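PDB 6AEM: PKD domain from Vibrio anguillarum, which binds calcium specifically, as a polycystic-kidney-disease domain of the protease Epp, though its wider function is not known. Local coordinates for residues E4-F12 with T69-R80. Residues are numbered along the deposited sequence; the frame is centred on the assembly and turned at random. Where two conformers were deposited one is given.
With CA (calcium ion), chain C.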
loop_
_atom_site.group_PDB
_atom_site.type_symbol
_atom_site.label_atom_id
_atom_site.label_comp_id
_atom_site.label_asym_id
_atom_site.label_seq_id
_atom_site.Cartn_x
_atom_site.Cartn_y
_atom_site.Cartn_z
ATOM N N GLU A 4 -3.108 -8.369 -24.904
ATOM C CA GLU A 4 -1.971 -7.517 -24.656
ATOM C C GLU A 4 -2.336 -6.549 -23.549
ATOM O O GLU A 4 -1.886 -5.405 -23.532
ATOM C CB GLU A 4 -1.630 -6.749 -25.906
ATOM C CG GLU A 4 -2.859 -6.192 -26.579
ATOM C CD GLU A 4 -2.491 -5.133 -27.590
ATOM O OE1 GLU A 4 -1.383 -5.241 -28.168
ATOM O OE2 GLU A 4 -3.288 -4.187 -27.783
ATOM N N ASN A 5 -3.144 -7.015 -22.609
ATOM C CA ASN A 5 -3.354 -6.255 -21.385
ATOM C C ASN A 5 -2.029 -5.895 -20.724
ATOM O O ASN A 5 -1.118 -6.719 -20.621
ATOM C CB ASN A 5 -4.167 -7.081 -20.408
ATOM C CG ASN A 5 -4.402 -6.357 -19.113
ATOM O OD1 ASN A 5 -4.679 -5.145 -19.095
ATOM N ND2 ASN A 5 -4.247 -7.076 -18.005
ATOM N N GLN A 6 -1.929 -4.654 -20.255
ATOM C CA GLN A 6 -0.828 -4.245 -19.389
ATOM C C GLN A 6 -1.215 -4.494 -17.934
ATOM O O GLN A 6 -2.304 -4.099 -17.511
ATOM C CB GLN A 6 -0.500 -2.767 -19.616
ATOM C CG GLN A 6 -0.105 -2.427 -21.056
ATOM C CD GLN A 6 0.179 -0.936 -21.253
ATOM O OE1 GLN A 6 0.923 -0.310 -20.479
ATOM N NE2 GLN A 6 -0.437 -0.360 -22.276
ATOM N N ALA A 7 -0.351 -5.193 -17.182
ATOM C CA ALA A 7 -0.604 -5.392 -15.762
ATOM C C ALA A 7 -0.574 -4.029 -15.061
ATOM O O ALA A 7 0.138 -3.107 -15.483
ATOM C CB ALA A 7 0.453 -6.307 -15.152
ATOM N N PRO A 8 -1.364 -3.855 -14.015
ATOM C CA PRO A 8 -1.445 -2.553 -13.354
ATOM C C PRO A 8 -0.137 -2.197 -12.670
ATOM O O PRO A 8 0.717 -3.036 -12.373
ATOM C CB PRO A 8 -2.591 -2.766 -12.344
ATOM C CG PRO A 8 -2.527 -4.236 -12.032
ATOM C CD PRO A 8 -2.170 -4.888 -13.343
ATOM N N VAL A 9 -0.018 -0.909 -12.399
ATOM C CA VAL A 9 1.141 -0.328 -11.714
ATOM C C VAL A 9 0.773 -0.090 -10.255
ATOM O O VAL A 9 -0.155 0.658 -9.962
ATOM C CB VAL A 9 1.566 1.000 -12.359
ATOM C CG1 VAL A 9 2.741 1.602 -11.604
ATOM C CG2 VAL A 9 1.910 0.816 -13.825
ATOM N N ALA A 10 1.469 -0.754 -9.341
ATOM C CA ALA A 10 1.309 -0.569 -7.902
ATOM C C ALA A 10 2.396 0.370 -7.399
ATOM O O ALA A 10 3.585 0.129 -7.620
ATOM C CB ALA A 10 1.406 -1.884 -7.141
ATOM N N ASN A 11 1.992 1.471 -6.782
ATOM C CA ASN A 11 2.966 2.371 -6.187
ATOM C C ASN A 11 2.293 3.248 -5.152
ATOM O O ASN A 11 1.092 3.488 -5.207
ATOM C CB ASN A 11 3.632 3.250 -7.232
ATOM C CG ASN A 11 4.816 3.979 -6.674
ATOM O OD1 ASN A 11 5.432 3.551 -5.687
ATOM N ND2 ASN A 11 5.153 5.089 -7.294
ATOM N N PHE A 12 3.106 3.730 -4.210
ATOM C CA PHE A 12 2.605 4.525 -3.102
ATOM C C PHE A 12 3.771 5.240 -2.445
ATOM O O PHE A 12 4.937 4.920 -2.680
ATOM C CB PHE A 12 1.808 3.653 -2.106
ATOM C CG PHE A 12 2.642 2.596 -1.405
ATOM C CD1 PHE A 12 3.242 2.872 -0.183
ATOM C CD2 PHE A 12 2.799 1.330 -1.951
ATOM C CE1 PHE A 12 4.022 1.905 0.465
ATOM C CE2 PHE A 12 3.544 0.372 -1.308
ATOM C CZ PHE A 12 4.153 0.664 -0.101
ATOM N N THR A 69 -5.248 -4.866 -8.396
ATOM C CA THR A 69 -5.832 -5.726 -9.428
ATOM C C THR A 69 -6.546 -4.863 -10.468
ATOM O O THR A 69 -7.278 -3.944 -10.095
ATOM C CB THR A 69 -6.864 -6.709 -8.790
ATOM O OG1 THR A 69 -6.227 -7.442 -7.725
ATOM C CG2 THR A 69 -7.417 -7.703 -9.792
ATOM N N ASP A 70 -6.387 -5.190 -11.755
ATOM C CA ASP A 70 -7.052 -4.441 -12.814
ATOM C C ASP A 70 -8.365 -5.117 -13.241
ATOM O O ASP A 70 -8.799 -6.131 -12.686
ATOM C CB ASP A 70 -6.117 -4.098 -13.983
ATOM C CG ASP A 70 -5.831 -5.272 -14.926
ATOM O OD1 ASP A 70 -6.462 -6.366 -14.810
ATOM O OD2 ASP A 70 -4.931 -5.074 -15.795
ATOM N N ASP A 71 -9.033 -4.494 -14.216
ATOM C CA ASP A 71 -10.350 -4.901 -14.723
ATOM C C ASP A 71 -10.334 -6.247 -15.425
ATOM O O ASP A 71 -11.409 -6.807 -15.668
ATOM C CB ASP A 71 -10.916 -3.826 -15.667
ATOM C CG ASP A 71 -9.972 -3.498 -16.813
ATOM O OD1 ASP A 71 -8.903 -2.913 -16.583
ATOM O OD2 ASP A 71 -10.331 -3.818 -17.955
ATOM N N LYS A 72 -9.143 -6.769 -15.743
ATOM C CA LYS A 72 -8.994 -8.099 -16.338
ATOM C C LYS A 72 -8.501 -9.146 -15.342
ATOM O O LYS A 72 -8.346 -10.329 -15.703
ATOM C CB LYS A 72 -8.048 -8.024 -17.544
ATOM C CG LYS A 72 -8.456 -7.015 -18.589
ATOM C CD LYS A 72 -9.735 -7.397 -19.270
ATOM C CE LYS A 72 -10.050 -6.419 -20.410
ATOM N NZ LYS A 72 -11.461 -6.554 -20.827
ATOM N N GLY A 73 -8.248 -8.751 -14.094
ATOM C CA GLY A 73 -7.769 -9.656 -13.072
ATOM C C GLY A 73 -6.265 -9.740 -12.952
ATOM O O GLY A 73 -5.775 -10.488 -12.114
ATOM N N ALA A 74 -5.525 -8.941 -13.708
ATOM C CA ALA A 74 -4.076 -8.930 -13.569
ATOM C C ALA A 74 -3.684 -8.164 -12.311
ATOM O O ALA A 74 -4.388 -7.249 -11.878
ATOM C CB ALA A 74 -3.400 -8.292 -14.775
ATOM N N THR A 75 -2.540 -8.536 -11.723
ATOM C CA THR A 75 -2.093 -7.956 -10.463
ATOM C C THR A 75 -0.642 -7.504 -10.529
ATOM O O THR A 75 0.111 -7.852 -11.427
ATOM C CB THR A 75 -2.236 -8.944 -9.290
ATOM O OG1 THR A 75 -1.424 -10.102 -9.529
ATOM C CG2 THR A 75 -3.676 -9.429 -9.156
ATOM N N ASN A 76 -0.275 -6.683 -9.543
ATOM C CA ASN A 76 1.121 -6.370 -9.296
ATOM C C ASN A 76 1.221 -5.959 -7.835
ATOM O O ASN A 76 0.264 -5.407 -7.272
ATOM C CB ASN A 76 1.701 -5.272 -10.202
ATOM C CG ASN A 76 2.525 -5.828 -11.389
ATOM O OD1 ASN A 76 3.285 -6.817 -11.291
ATOM N ND2 ASN A 76 2.401 -5.146 -12.528
ATOM N N THR A 77 2.390 -6.202 -7.266
ATOM C CA THR A 77 2.658 -5.915 -5.860
ATOM C C THR A 77 3.905 -5.054 -5.772
ATOM O O THR A 77 4.934 -5.382 -6.355
ATOM C CB THR A 77 2.877 -7.205 -5.035
ATOM O OG1 THR A 77 1.729 -8.038 -5.141
ATOM C CG2 THR A 77 3.196 -6.915 -3.555
ATOM N N THR A 78 3.829 -4.010 -4.961
ATOM C CA THR A 78 4.980 -3.170 -4.623
ATOM C C THR A 78 5.079 -3.081 -3.115
ATOM O O THR A 78 4.066 -2.936 -2.442
ATOM C CB THR A 78 4.917 -1.801 -5.290
ATOM O OG1 THR A 78 5.003 -1.991 -6.703
ATOM C CG2 THR A 78 6.049 -0.899 -4.805
ATOM N N THR A 79 6.300 -3.193 -2.594
ATOM C CA THR A 79 6.507 -3.088 -1.149
ATOM C C THR A 79 7.566 -2.034 -0.856
ATOM O O THR A 79 8.444 -1.783 -1.665
ATOM C CB THR A 79 6.895 -4.419 -0.465
ATOM O OG1 THR A 79 8.280 -4.715 -0.693
ATOM C CG2 THR A 79 6.041 -5.588 -0.966
ATOM N N ARG A 80 7.520 -1.452 0.346
ATOM C CA ARG A 80 8.516 -0.476 0.787
ATOM C C ARG A 80 8.739 -0.660 2.284
ATOM O O ARG A 80 7.776 -0.799 3.037
ATOM C CB ARG A 80 8.085 0.972 0.562
ATOM C CG ARG A 80 7.735 1.343 -0.853
ATOM C CD ARG A 80 7.353 2.851 -0.867
ATOM N NE ARG A 80 7.247 3.338 -2.235
ATOM C CZ ARG A 80 8.278 3.565 -3.026
ATOM N NH1 ARG A 80 9.518 3.472 -2.570
ATOM N NH2 ARG A 80 8.037 3.964 -4.269
HETATM CA CA CA C . -4.558 -3.407 -17.490
HETATM O O HOH W 1 -6.836 -3.651 -18.161
#
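Asn5 and Asp70 meet at a calcium ion, which Asn5 OD1 and Asp70 OD2 each bind at 2.4 Å, joined by the backbone O of Gln6 and a water that donates to Asp71 OD1. With CG opposite the backbone N (chi1 179°), the Asn5 amide faces Asp70, and its ND2 donates to Asp70 OD2 (3.1 Å), in the amide plane and on the syn lone pair. Asp70 OD1 takes the backbone N-H groups of Lys72 and Ala74 from opposite faces of the carboxylate; the Lys72 bond makes an Asx turn within the type I turn 70-73. Metal and amide at OD2 and the two N-H groups at OD1 together hold the carboxylate's rotation. The Pro8 ring packs beside the site, CD 3.7 Å from Asp70 OD2 and CG against Ala74 O. Farther along, alternate residues at the start of strand 75-84 reach carbonyls of 4-12. Asn76 ND2 donates almost straight to Pro8 O (2.7 Å, 170° at the hydrogen), and Thr78 OG1 donates to Ala10 O at 2.7 Å from above the carbonyl plane. Arg80 lays CD over the Phe12 ring face, 4.1 Å from its centroid; NE donates to Phe12 O (2.8 Å), tilted from the carbonyl plane, and NH2 to Asn11 OD1 (3.0 Å) on an in-plane lone pair. Trp39 packs edge-to-face with Phe12, while Asp29 and Asp31 complete the calcium's protein ligands. Side-chain bonds thus fasten the N-terminal segment along edge strand 75-84 of this PKD-domain beta-sandwich, with the calcium site at one end.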